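Local coordinates for protein nodulation fucosyltransferase NodZ (Bradyrhizobium sp., PDB 2HHC) that is a bacterial nodulation protein of the NodZ family, a glycosyltransferase whose chain forms two domains in the manner of the GT-B fold, at residues 13-18 / 55-60; 160-165 / 274-279; 196-201 / 229-234; 203-208 / 234-239; 280-283 / 289-292. All coordinates share one frame; numbering follows the deposited sequence.

Interaction 1: residues 13-18 / 55-60; sequences TGFGDC and PAFFEP
F15 and F57 meet as a T-shaped (edge-to-face) pair: the rim of the F15 ring is driven against the flat of the F57 ring. Their planes stand at 70°, and the ring centroids are 5.0 Å apart. The leading atom is CZ of F15, poised 3.6 Å above the F57 plane and over its centre, with the F57 carbons spread beneath it at similar distances; the closest pair is CZ of F15 with CD2 of F57 at 3.7 Å. Such a meeting places the slightly positive C-H rim of one ring over the electron-rich face of the other. On the far face of F57 its neighbour A56 places CB, offset toward the rim.

F15 belongs to the first turn of helix 15-32, the helix that follows strand 6-10 in the N-terminal, Rossmann-like half of the GT-B architecture, and G14 is its N-cap residue. With CG beside the backbone N and anti to the carbonyl carbon (chi1 -71°), the F15 ring is carried off the helix toward 55-60. The turn itself closes through the bond from C18 N to G14 O, 3.0 Å, while D17 forms a salt bridge with R11. Phenylalanine suits both positions, because the pair is buried and the rings meet other apolar groups: F15 also stacks with Y45, and both rings touch L268 of helix 258-274.

Interaction 2: residues 160-165 / 274-279; sequences ALYEEH and LARCAT
NH2 of R276 is the polar atom at the heart of this contact, lying above the middle of the Y162 ring with CE1 of Y162 3.1 Å away. The whole guanidinium follows it down onto the ring: the two planes are only 18° apart and their centres 3.6 Å, a stacked arrangement that is also a cation-pi interaction. Since CZ of R276 is displaced by 26° from the ring normal, the stack is offset, with NH2 over the ring centre and NE beside CE1 of Y162 at 3.5 Å. R276 was modelled in two conformations and this geometry belongs to one of them, so the short distances should be read with caution.

Bends at chi2 and chi3 fold the arginine chain back, which turns the guanidinium flat to the ring. Y162 in turn has CG anti to its own amide nitrogen (chi1 -175°), swinging the ring off the helix toward the turn. Arginine and tyrosine suit this surface site: a planar cation can lie flat on an aromatic face, its charge need not be buried at an exposed place, and tyrosine offers an electron-rich face for it. R276 occupies the third position of a type I beta turn, L274 to C277, which links helix 258-274 to strand 279-283. Y162 projects from helix 152-166, whose I158 and F166 also touch R276.

Interaction 3: residues 196-201 / 229-234; sequences LALHQV and LDQVSG
Apolar contacts between L198 and V232 form the inner part of this meeting of helices 192-209 and 226-235. CD1 of L198 touches CG2 of V232 at 4.0 Å, the two side chains running antiparallel as they pass. One turn further along, V201 adds a looser touch, its CG1 lying 4.3 Å from CG2 of V232, which thus serves two partners. The segment axes come no nearer than 11.2 Å and diverge by 41°, a wide separation that is bridged by branch tips while the backbones stay apart.

Mixed polar-apolar packing makes up the outer part. L198, with CG anti to the backbone N (chi1 180°), presents both methyls to Q231, and CD2 of L198 comes within 3.3 Å of NE2 of Q231. The glutamine runs out straight past CG, carrying its amide across the leucine's branch at a slant.

Inward, V232 rests on L221 of strand 217-223 and V201 on F283 of strand 279-283, so branched aliphatics suit the side turned to the β-sheet. The longer Q231 suits the margin, where its CB and amide nitrogen pack on the leucine methyls at a partly exposed place. Nothing directional joins these two segments: their association is by shape and by the burial of hydrocarbon.

Interaction 4: residues 203-208 / 234-239; sequences MAIRKA and GLFPDV
In the C-terminal Rossmann-like half of the fold, the chain leaving helix 226-235 for edge strand 239-240 sets F236 against I205 and R206 of the neighbouring helix 192-209. The isoleucine takes a face of the phenylalanine ring. Its CG2 methyl hangs 3.5 Å above the plane over the ring centre, only 12° off the normal to the centroid, a well-formed CH-pi contact. That methyl is anti to the backbone N of I205, which directs it at the ring, while CD1 lies above the same face but out toward the rim, 4.0 Å from CE2 of F236.

R206 comes from a different side. Its CG lies in the plane of the F236 ring, at the edge, 3.8 Å from CE1, and the chain then runs extended from CG to NE past the rim. The guanidinium, inclined 37° to the ring, reaches a water: NH2 of R206 donates to it at 2.9 Å, and the water donates to the backbone O of L235 at 2.8 Å. Arginine is apt here because its CG methylene packs on the aromatic edge and its charged end remains at the hydrated surface. F236 suits the buried place with apolar atoms on face and edge.

Beyond the pair, F236 also touches C202 and K209 of helix 192-209, and I205 lies on I281 of strand 279-283, while D238 joins its backbone to V219 of strand 217-223.

Interaction 5: residues 280-283 / 289-292; sequences VIRF and FTRY
NE of R282 donates to OG1 of T290 at 2.7 Å, with an N-H...O angle of 165° and the oxygen within 5° of the guanidinium plane. This short, nearly straight bond fixes the rotation of the arginine end, which is bent into place at chi3. T290 holds OG1 in the crowded position between its backbone N and carbonyl carbon, and it turns CG2 to CG1 of V280, 4.3 Å away. Threonine thus serves a hydroxyl to the arginine and a methyl to the valine from one branch point.

The contact belongs to a beta-alpha-beta crossover: strand 279-283, helix 291-296 and strand 299-303, with T290 at the N-cap position of the helix although its side chain makes no capping bond. Over one face of the R282 guanidinium lies O of T290.

In the next shell S287, in the linking loop, offers its O to NH2 of R282 and, weakly, to the T290 hydroxyl. A water accepts from NH1 of R282 and from NH1 of R291, both at 2.9 Å, and so separates two like charges. Arginine suits this buried place because its one flat group serves T290, S287 and water. R291 is held through NE by a salt bridge to E141.

Overall arrangement
From the N terminus, interaction 1 comes first, closing a 36-residue loop that holds most of helix 15-32 and strand 35-39 and joining elements of the N-terminal half. Interaction 2 then opens a far longer loop, from helix 152-166 to the turn before strand 279-283. Interactions 3 and 4 both fall within it and cross each other: their segments alternate along helix 192-209 and along helix 226-235 with the loop that follows it, and share G234. Interaction 5 continues directly from T279, closes a short crossover loop and touches interaction 2 through T290 and L274. Interactions 3 to 5 tie the C-terminal half. Interaction 1 touches none of the others, though its nearest atoms come within about 4 Å of interaction 5.

Interaction 1: residues 13-18 / 55-60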
# COMPACT_ATOMS: atom_id res chain seq x y z
N THR A 13 -6.63 2.93 5.35
CA THR A 13 -7.12 1.85 4.53
C THR A 13 -6.04 0.77 4.37
O THR A 13 -5.19 0.60 5.25
CB THR A 13 -7.53 2.43 3.18
OG1 THR A 13 -6.43 3.17 2.62
CG2 THR A 13 -8.72 3.35 3.29
N GLY A 14 -6.03 0.04 3.28
CA GLY A 14 -5.01 -0.98 3.15
C GLY A 14 -3.64 -0.40 3.01
O GLY A 14 -3.46 0.77 2.63
N PHE A 15 -2.61 -1.16 3.34
CA PHE A 15 -1.27 -0.61 3.38
C PHE A 15 -0.76 -0.13 2.00
O PHE A 15 0.04 0.80 1.96
CB PHE A 15 -0.29 -1.61 3.95
CG PHE A 15 -0.44 -1.84 5.44
CD1 PHE A 15 -0.24 -0.84 6.38
CD2 PHE A 15 -0.82 -3.07 5.88
CE1 PHE A 15 -0.42 -1.12 7.72
CE2 PHE A 15 -0.99 -3.32 7.22
CZ PHE A 15 -0.76 -2.37 8.11
N GLY A 16 -1.21 -0.74 0.91
CA GLY A 16 -0.75 -0.24 -0.41
C GLY A 16 -1.13 1.20 -0.62
O GLY A 16 -0.32 2.02 -1.04
N ASP A 17 -2.37 1.50 -0.33
CA ASP A 17 -2.89 2.88 -0.43
C ASP A 17 -2.17 3.77 0.56
O ASP A 17 -1.72 4.87 0.25
CB ASP A 17 -4.40 2.79 -0.24
CG ASP A 17 -5.15 4.11 -0.36
OD1 ASP A 17 -4.55 5.22 -0.48
OD2 ASP A 17 -6.39 4.01 -0.24
N CYS A 18 -2.09 3.34 1.80
CA CYS A 18 -1.41 4.15 2.81
C CYS A 18 0.01 4.52 2.38
O CYS A 18 0.43 5.66 2.52
CB CYS A 18 -1.35 3.43 4.16
SG CYS A 18 -2.93 3.15 5.00
N PRO A 55 3.74 2.78 14.14
CA PRO A 55 4.68 1.99 14.93
C PRO A 55 4.28 0.57 15.30
O PRO A 55 5.06 -0.17 15.81
CB PRO A 55 4.87 2.83 16.21
CG PRO A 55 4.34 4.17 15.87
CD PRO A 55 3.30 3.99 14.85
N ALA A 56 3.02 0.23 15.08
CA ALA A 56 2.58 -1.12 15.30
C ALA A 56 3.13 -2.07 14.22
O ALA A 56 3.23 -3.25 14.47
CB ALA A 56 1.05 -1.19 15.39
N PHE A 57 3.49 -1.52 13.05
CA PHE A 57 3.94 -2.33 11.95
C PHE A 57 5.35 -2.03 11.46
O PHE A 57 6.00 -2.92 10.90
CB PHE A 57 2.94 -2.18 10.79
CG PHE A 57 1.54 -2.63 11.17
CD1 PHE A 57 1.23 -3.95 11.37
CD2 PHE A 57 0.56 -1.69 11.46
CE1 PHE A 57 -0.03 -4.33 11.80
CE2 PHE A 57 -0.72 -2.07 11.89
CZ PHE A 57 -1.02 -3.38 12.04
N PHE A 58 5.78 -0.78 11.66
CA PHE A 58 7.09 -0.32 11.17
C PHE A 58 7.92 0.20 12.33
O PHE A 58 7.39 0.66 13.33
CB PHE A 58 6.90 0.78 10.13
CG PHE A 58 6.26 0.29 8.86
CD1 PHE A 58 7.02 -0.30 7.88
CD2 PHE A 58 4.92 0.31 8.71
CE1 PHE A 58 6.42 -0.79 6.74
CE2 PHE A 58 4.33 -0.19 7.56
CZ PHE A 58 5.09 -0.73 6.58
N GLU A 59 9.22 0.17 12.13
CA GLU A 59 10.17 0.72 13.10
C GLU A 59 10.15 2.24 13.12
O GLU A 59 9.76 2.87 12.11
CB GLU A 59 11.57 0.17 12.80
CG GLU A 59 11.66 -1.36 12.99
CD GLU A 59 13.03 -1.90 12.87
OE1 GLU A 59 13.90 -1.23 12.27
OE2 GLU A 59 13.26 -3.01 13.41
N PRO A 60 10.52 2.84 14.26
CA PRO A 60 10.59 4.30 14.33
C PRO A 60 11.42 4.88 13.23
O PRO A 60 12.47 4.31 12.89
CB PRO A 60 11.30 4.55 15.68
CG PRO A 60 11.03 3.36 16.49
CD PRO A 60 10.92 2.21 15.54

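Interaction 2: residues 160-165 / 274-279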
# COMPACT_ATOMS: atom_id res chain seq x y z
N ALA A 160 11.50 -16.52 7.16
CA ALA A 160 11.24 -17.96 7.26
C ALA A 160 10.48 -18.49 6.06
O ALA A 160 10.84 -19.53 5.48
CB ALA A 160 10.52 -18.27 8.54
N LEU A 161 9.42 -17.78 5.65
CA LEU A 161 8.63 -18.16 4.49
C LEU A 161 9.42 -18.15 3.16
O LEU A 161 9.29 -19.02 2.33
CB LEU A 161 7.38 -17.25 4.37
CG LEU A 161 6.38 -17.52 5.50
CD1 LEU A 161 5.47 -16.31 5.76
CD2 LEU A 161 5.50 -18.67 5.14
N TYR A 162 10.30 -17.16 3.01
CA TYR A 162 11.14 -17.09 1.84
C TYR A 162 12.04 -18.34 1.76
O TYR A 162 12.14 -19.01 0.75
CB TYR A 162 11.98 -15.82 1.85
CG TYR A 162 12.75 -15.69 0.58
CD1 TYR A 162 12.16 -15.12 -0.56
CD2 TYR A 162 14.03 -16.20 0.49
CE1 TYR A 162 12.90 -15.06 -1.75
CE2 TYR A 162 14.74 -16.12 -0.65
CZ TYR A 162 14.18 -15.57 -1.77
OH TYR A 162 15.07 -15.55 -2.86
N GLU A 163 12.72 -18.66 2.85
CA GLU A 163 13.57 -19.82 2.90
C GLU A 163 12.79 -21.10 2.62
O GLU A 163 13.24 -21.98 1.89
CB GLU A 163 14.24 -19.88 4.26
CG GLU A 163 15.01 -21.11 4.63
CD GLU A 163 16.05 -21.54 3.63
OE1 GLU A 163 16.47 -20.71 2.80
OE2 GLU A 163 16.48 -22.71 3.74
N GLU A 164 11.58 -21.18 3.17
CA GLU A 164 10.79 -22.40 3.12
C GLU A 164 10.18 -22.66 1.76
O GLU A 164 9.97 -23.82 1.42
CB GLU A 164 9.67 -22.34 4.19
CG GLU A 164 10.18 -22.52 5.58
CD GLU A 164 9.35 -21.88 6.67
OE1 GLU A 164 8.27 -21.29 6.35
OE2 GLU A 164 9.83 -21.93 7.84
N HIS A 165 9.92 -21.64 0.96
CA HIS A 165 9.12 -21.78 -0.30
C HIS A 165 9.73 -21.10 -1.53
O HIS A 165 9.58 -21.61 -2.65
CB HIS A 165 7.73 -21.16 -0.12
CG HIS A 165 6.95 -21.75 1.00
ND1 HIS A 165 6.31 -22.98 0.90
CD2 HIS A 165 6.67 -21.27 2.24
CE1 HIS A 165 5.72 -23.24 2.05
NE2 HIS A 165 5.91 -22.22 2.87
N LEU A 274 5.03 -10.98 -2.30
CA LEU A 274 4.67 -10.81 -3.70
C LEU A 274 5.77 -10.07 -4.46
O LEU A 274 6.04 -10.38 -5.66
CB LEU A 274 3.33 -10.10 -3.85
CG LEU A 274 2.10 -10.92 -3.55
CD1 LEU A 274 0.87 -10.09 -3.36
CD2 LEU A 274 1.81 -11.96 -4.68
N ALA A 275 6.43 -9.11 -3.83
CA ALA A 275 7.49 -8.35 -4.49
C ALA A 275 8.79 -9.13 -4.74
O ALA A 275 9.70 -8.62 -5.38
CB ALA A 275 7.79 -7.09 -3.71
N ARG A 276 8.84 -10.35 -4.22
CA ARG A 276 9.95 -11.29 -4.40
C ARG A 276 9.71 -12.32 -5.49
O ARG A 276 10.55 -13.20 -5.76
CB ARG A 276 10.19 -12.06 -3.08
CG ARG A 276 10.50 -11.23 -1.79
CD ARG A 276 11.90 -10.61 -1.72
NE ARG A 276 12.95 -11.58 -1.37
CZ ARG A 276 13.25 -12.01 -0.13
NH1 ARG A 276 12.51 -11.67 0.94
NH2 ARG A 276 14.24 -12.87 0.02
N CYS A 277 8.54 -12.27 -6.09
CA CYS A 277 8.17 -13.25 -7.13
C CYS A 277 8.79 -12.90 -8.48
O CYS A 277 9.28 -11.81 -8.71
CB CYS A 277 6.66 -13.30 -7.24
SG CYS A 277 5.83 -13.95 -5.78
N ALA A 278 8.80 -13.92 -9.36
CA ALA A 278 9.31 -13.76 -10.70
C ALA A 278 8.29 -13.14 -11.61
O ALA A 278 8.62 -12.42 -12.53
CB ALA A 278 9.79 -15.08 -11.24
N THR A 279 7.04 -13.53 -11.39
CA THR A 279 5.92 -13.04 -12.14
C THR A 279 4.82 -12.81 -11.12
O THR A 279 4.67 -13.61 -10.18
CB THR A 279 5.42 -14.11 -13.14
OG1 THR A 279 6.42 -14.31 -14.12
CG2 THR A 279 4.10 -13.68 -13.82

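Interaction 3: residues 196-201 / 229-234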
# COMPACT_ATOMS: atom_id res chain seq x y z
N LEU A 196 -16.95 -17.08 -13.52
CA LEU A 196 -16.14 -16.35 -14.48
C LEU A 196 -14.86 -15.83 -13.83
O LEU A 196 -13.78 -15.95 -14.40
CB LEU A 196 -16.95 -15.21 -15.14
CG LEU A 196 -16.14 -14.36 -16.13
CD1 LEU A 196 -15.78 -15.17 -17.37
CD2 LEU A 196 -16.92 -13.12 -16.55
N ALA A 197 -14.92 -15.27 -12.63
CA ALA A 197 -13.69 -14.76 -12.03
C ALA A 197 -12.69 -15.86 -11.74
O ALA A 197 -11.48 -15.68 -11.93
CB ALA A 197 -13.96 -14.02 -10.76
N LEU A 198 -13.16 -16.99 -11.23
CA LEU A 198 -12.26 -18.11 -11.01
C LEU A 198 -11.68 -18.59 -12.32
O LEU A 198 -10.46 -18.81 -12.38
CB LEU A 198 -12.93 -19.28 -10.29
CG LEU A 198 -12.04 -20.50 -10.04
CD1 LEU A 198 -10.95 -20.18 -9.06
CD2 LEU A 198 -12.83 -21.67 -9.56
N HIS A 199 -12.50 -18.70 -13.36
CA HIS A 199 -11.98 -19.05 -14.68
C HIS A 199 -10.89 -18.10 -15.16
O HIS A 199 -9.87 -18.55 -15.67
CB HIS A 199 -13.10 -19.06 -15.71
CG HIS A 199 -12.65 -19.43 -17.08
ND1 HIS A 199 -12.15 -20.67 -17.39
CD2 HIS A 199 -12.67 -18.74 -18.25
CE1 HIS A 199 -11.85 -20.73 -18.68
NE2 HIS A 199 -12.16 -19.56 -19.22
N GLN A 200 -11.11 -16.80 -14.97
CA GLN A 200 -10.15 -15.78 -15.41
C GLN A 200 -8.82 -15.91 -14.69
O GLN A 200 -7.78 -15.84 -15.33
CB GLN A 200 -10.74 -14.38 -15.21
CG GLN A 200 -11.83 -14.11 -16.16
CD GLN A 200 -12.45 -12.74 -16.02
OE1 GLN A 200 -12.36 -12.09 -14.98
NE2 GLN A 200 -13.06 -12.28 -17.11
N VAL A 201 -8.85 -16.11 -13.38
CA VAL A 201 -7.69 -16.38 -12.60
C VAL A 201 -6.95 -17.60 -13.08
O VAL A 201 -5.74 -17.61 -13.16
CB VAL A 201 -8.05 -16.54 -11.09
CG1 VAL A 201 -6.87 -17.05 -10.29
CG2 VAL A 201 -8.56 -15.18 -10.51
N LEU A 229 -8.78 -20.08 -2.39
CA LEU A 229 -7.58 -20.82 -2.02
C LEU A 229 -7.76 -22.33 -2.31
O LEU A 229 -6.92 -22.97 -2.92
CB LEU A 229 -7.25 -20.61 -0.54
CG LEU A 229 -6.04 -21.40 -0.08
CD1 LEU A 229 -4.80 -21.09 -0.84
CD2 LEU A 229 -5.81 -21.19 1.47
N ASP A 230 -8.84 -22.89 -1.80
CA ASP A 230 -9.15 -24.33 -2.00
C ASP A 230 -9.26 -24.67 -3.47
O ASP A 230 -8.74 -25.71 -3.90
CB ASP A 230 -10.42 -24.72 -1.29
CG ASP A 230 -10.30 -24.67 0.23
OD1 ASP A 230 -9.15 -24.62 0.72
OD2 ASP A 230 -11.35 -24.61 0.90
N GLN A 231 -9.95 -23.83 -4.24
CA GLN A 231 -10.14 -24.14 -5.66
C GLN A 231 -8.85 -24.03 -6.45
O GLN A 231 -8.50 -24.93 -7.21
CB GLN A 231 -11.22 -23.25 -6.26
CG GLN A 231 -12.62 -23.47 -5.68
CD GLN A 231 -13.56 -22.24 -5.78
OE1 GLN A 231 -14.73 -22.33 -5.42
NE2 GLN A 231 -13.04 -21.11 -6.27
N VAL A 232 -8.16 -22.91 -6.32
CA VAL A 232 -6.91 -22.73 -7.05
C VAL A 232 -5.90 -23.80 -6.65
O VAL A 232 -5.23 -24.42 -7.50
CB VAL A 232 -6.34 -21.33 -6.87
CG1 VAL A 232 -4.94 -21.24 -7.49
CG2 VAL A 232 -7.29 -20.29 -7.44
N SER A 233 -5.86 -24.15 -5.37
CA SER A 233 -4.94 -25.19 -4.91
C SER A 233 -5.26 -26.52 -5.52
O SER A 233 -4.39 -27.39 -5.70
CB SER A 233 -4.96 -25.28 -3.37
OG SER A 233 -4.52 -24.04 -2.81
N GLY A 234 -6.55 -26.81 -5.79
CA GLY A 234 -6.96 -28.08 -6.36
C GLY A 234 -6.86 -28.15 -7.88
O GLY A 234 -7.00 -29.20 -8.43

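Interaction 4: residues 203-208 / 234-239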
# COMPACT_ATOMS: atom_id res chain seq x y z
N MET A 203 -7.02 -18.83 -16.15
CA MET A 203 -6.41 -18.44 -17.42
C MET A 203 -5.11 -17.66 -17.21
O MET A 203 -4.12 -17.88 -17.92
CB MET A 203 -7.33 -17.51 -18.23
CG MET A 203 -8.78 -17.93 -18.43
SD MET A 203 -9.55 -16.76 -19.56
CE MET A 203 -10.90 -15.98 -18.73
N ALA A 204 -5.11 -16.74 -16.26
CA ALA A 204 -3.91 -15.95 -15.94
C ALA A 204 -2.80 -16.87 -15.43
O ALA A 204 -1.64 -16.70 -15.82
CB ALA A 204 -4.21 -14.87 -14.93
N ILE A 205 -3.14 -17.81 -14.55
CA ILE A 205 -2.13 -18.73 -14.03
C ILE A 205 -1.54 -19.61 -15.14
O ILE A 205 -0.34 -19.79 -15.21
CB ILE A 205 -2.67 -19.55 -12.83
CG1 ILE A 205 -2.97 -18.64 -11.62
CG2 ILE A 205 -1.68 -20.63 -12.39
CD1 ILE A 205 -3.76 -19.33 -10.55
N ARG A 206 -2.39 -20.13 -16.02
CA ARG A 206 -1.92 -20.93 -17.15
C ARG A 206 -0.94 -20.10 -18.02
O ARG A 206 0.11 -20.62 -18.44
CB ARG A 206 -3.11 -21.48 -17.96
CG ARG A 206 -3.91 -22.48 -17.14
CD ARG A 206 -5.14 -23.05 -17.81
NE ARG A 206 -5.82 -23.94 -16.84
CZ ARG A 206 -7.08 -23.90 -16.45
NH1 ARG A 206 -7.97 -23.08 -17.04
NH2 ARG A 206 -7.48 -24.74 -15.50
N LYS A 207 -1.28 -18.83 -18.27
CA LYS A 207 -0.43 -17.94 -19.07
C LYS A 207 0.91 -17.75 -18.41
O LYS A 207 1.96 -17.87 -19.05
CB LYS A 207 -1.14 -16.60 -19.35
CG LYS A 207 -0.25 -15.50 -20.03
CD LYS A 207 -1.12 -14.27 -20.33
CE LYS A 207 -0.34 -13.10 -20.94
NZ LYS A 207 0.08 -13.34 -22.33
N ALA A 208 0.89 -17.49 -17.11
CA ALA A 208 2.11 -17.29 -16.35
C ALA A 208 2.97 -18.55 -16.35
O ALA A 208 4.21 -18.47 -16.45
CB ALA A 208 1.78 -16.90 -14.91
N GLY A 234 -6.55 -26.81 -5.79
CA GLY A 234 -6.96 -28.08 -6.36
C GLY A 234 -6.86 -28.15 -7.88
O GLY A 234 -7.00 -29.20 -8.43
N LEU A 235 -6.56 -26.98 -8.49
CA LEU A 235 -6.49 -26.85 -9.96
C LEU A 235 -5.07 -26.77 -10.52
O LEU A 235 -4.89 -26.98 -11.75
CB LEU A 235 -7.29 -25.61 -10.43
CG LEU A 235 -8.81 -25.87 -10.37
CD1 LEU A 235 -9.60 -24.60 -10.39
CD2 LEU A 235 -9.26 -26.73 -11.49
N PHE A 236 -4.07 -26.53 -9.66
CA PHE A 236 -2.67 -26.37 -10.09
C PHE A 236 -1.80 -27.04 -9.10
O PHE A 236 -2.15 -27.10 -7.91
CB PHE A 236 -2.29 -24.90 -10.21
CG PHE A 236 -3.08 -24.17 -11.24
CD1 PHE A 236 -2.70 -24.19 -12.58
CD2 PHE A 236 -4.25 -23.51 -10.90
CE1 PHE A 236 -3.45 -23.54 -13.52
CE2 PHE A 236 -5.04 -22.86 -11.86
CZ PHE A 236 -4.63 -22.87 -13.17
N PRO A 237 -0.65 -27.55 -9.55
CA PRO A 237 0.30 -28.07 -8.60
C PRO A 237 1.11 -26.97 -7.93
O PRO A 237 1.28 -25.85 -8.46
CB PRO A 237 1.20 -28.95 -9.47
CG PRO A 237 1.23 -28.22 -10.77
CD PRO A 237 -0.14 -27.60 -10.93
N ASP A 238 1.61 -27.31 -6.76
CA ASP A 238 2.61 -26.47 -6.08
C ASP A 238 2.08 -25.09 -5.71
O ASP A 238 2.81 -24.13 -5.72
CB ASP A 238 3.93 -26.40 -6.89
CG ASP A 238 4.51 -27.77 -7.18
OD1 ASP A 238 4.73 -28.52 -6.19
OD2 ASP A 238 4.66 -28.13 -8.37
N VAL A 239 0.80 -25.03 -5.33
CA VAL A 239 0.22 -23.80 -4.80
C VAL A 239 0.39 -23.76 -3.28
O VAL A 239 0.14 -24.76 -2.57
CB VAL A 239 -1.28 -23.69 -5.17
CG1 VAL A 239 -1.89 -22.43 -4.56
CG2 VAL A 239 -1.47 -23.67 -6.67
O HOH W 1 -6.59 -27.09 -13.97

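Interaction 5: residues 280-283 / 289-292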
# COMPACT_ATOMS: atom_id res chain seq x y z
N VAL A 280 4.08 -11.72 -11.28
CA VAL A 280 2.91 -11.45 -10.43
C VAL A 280 1.68 -11.20 -11.28
O VAL A 280 1.69 -10.44 -12.25
CB VAL A 280 3.13 -10.27 -9.46
CG1 VAL A 280 1.87 -10.00 -8.63
CG2 VAL A 280 4.19 -10.64 -8.48
N ILE A 281 0.61 -11.89 -10.89
CA ILE A 281 -0.72 -11.74 -11.47
C ILE A 281 -1.53 -10.83 -10.54
O ILE A 281 -1.67 -11.11 -9.34
CB ILE A 281 -1.43 -13.12 -11.61
CG1 ILE A 281 -0.71 -13.97 -12.66
CG2 ILE A 281 -2.88 -12.89 -11.96
CD1 ILE A 281 -1.05 -15.40 -12.63
N ARG A 282 -2.01 -9.73 -11.09
CA ARG A 282 -2.76 -8.70 -10.35
C ARG A 282 -4.24 -8.79 -10.70
O ARG A 282 -4.69 -8.33 -11.75
CB ARG A 282 -2.25 -7.31 -10.73
CG ARG A 282 -0.76 -7.07 -10.49
CD ARG A 282 -0.37 -5.69 -10.81
NE ARG A 282 -0.77 -4.75 -9.75
CZ ARG A 282 -0.69 -3.43 -9.84
NH1 ARG A 282 -0.26 -2.84 -10.93
NH2 ARG A 282 -1.04 -2.69 -8.79
N PHE A 283 -5.03 -9.34 -9.77
CA PHE A 283 -6.45 -9.52 -9.99
C PHE A 283 -7.21 -8.80 -8.85
O PHE A 283 -7.47 -9.39 -7.80
CB PHE A 283 -6.73 -11.03 -10.06
CG PHE A 283 -8.02 -11.38 -10.66
CD1 PHE A 283 -9.16 -11.46 -9.86
CD2 PHE A 283 -8.14 -11.60 -12.03
CE1 PHE A 283 -10.39 -11.79 -10.40
CE2 PHE A 283 -9.37 -11.92 -12.59
CZ PHE A 283 -10.50 -12.02 -11.79
N PHE A 289 -2.55 -3.11 -3.35
CA PHE A 289 -1.89 -4.26 -2.66
C PHE A 289 -0.65 -4.77 -3.41
O PHE A 289 0.36 -5.08 -2.78
CB PHE A 289 -2.94 -5.39 -2.39
CG PHE A 289 -2.53 -6.47 -1.42
CD1 PHE A 289 -1.94 -7.59 -1.81
CD2 PHE A 289 -2.94 -6.38 -0.10
CE1 PHE A 289 -1.59 -8.59 -0.92
CE2 PHE A 289 -2.64 -7.42 0.80
CZ PHE A 289 -1.98 -8.52 0.37
N THR A 290 -0.76 -4.83 -4.72
CA THR A 290 0.31 -5.30 -5.57
C THR A 290 1.11 -4.20 -6.21
O THR A 290 1.88 -4.45 -7.13
CB THR A 290 -0.30 -6.15 -6.67
OG1 THR A 290 -1.47 -5.52 -7.23
CG2 THR A 290 -0.68 -7.59 -6.09
N ARG A 291 0.99 -2.97 -5.76
CA ARG A 291 1.82 -1.87 -6.33
C ARG A 291 3.30 -2.13 -6.03
O ARG A 291 4.11 -1.93 -6.93
CB ARG A 291 1.37 -0.50 -5.80
CG ARG A 291 2.14 0.65 -6.37
CD ARG A 291 2.17 0.73 -7.85
NE ARG A 291 2.84 1.95 -8.30
CZ ARG A 291 2.95 2.38 -9.55
NH1 ARG A 291 2.39 1.68 -10.55
NH2 ARG A 291 3.63 3.45 -9.83
N TYR A 292 3.66 -2.50 -4.81
CA TYR A 292 5.08 -2.77 -4.47
C TYR A 292 5.60 -3.85 -5.41
O TYR A 292 6.62 -3.67 -6.07
CB TYR A 292 5.19 -3.18 -3.03
CG TYR A 292 6.59 -3.32 -2.52
CD1 TYR A 292 7.58 -2.49 -2.95
CD2 TYR A 292 6.90 -4.31 -1.62
CE1 TYR A 292 8.87 -2.59 -2.43
CE2 TYR A 292 8.16 -4.42 -1.11
CZ TYR A 292 9.12 -3.55 -1.52
OH TYR A 292 10.44 -3.71 -0.98
O HOH W 2 0.06 0.03 -10.80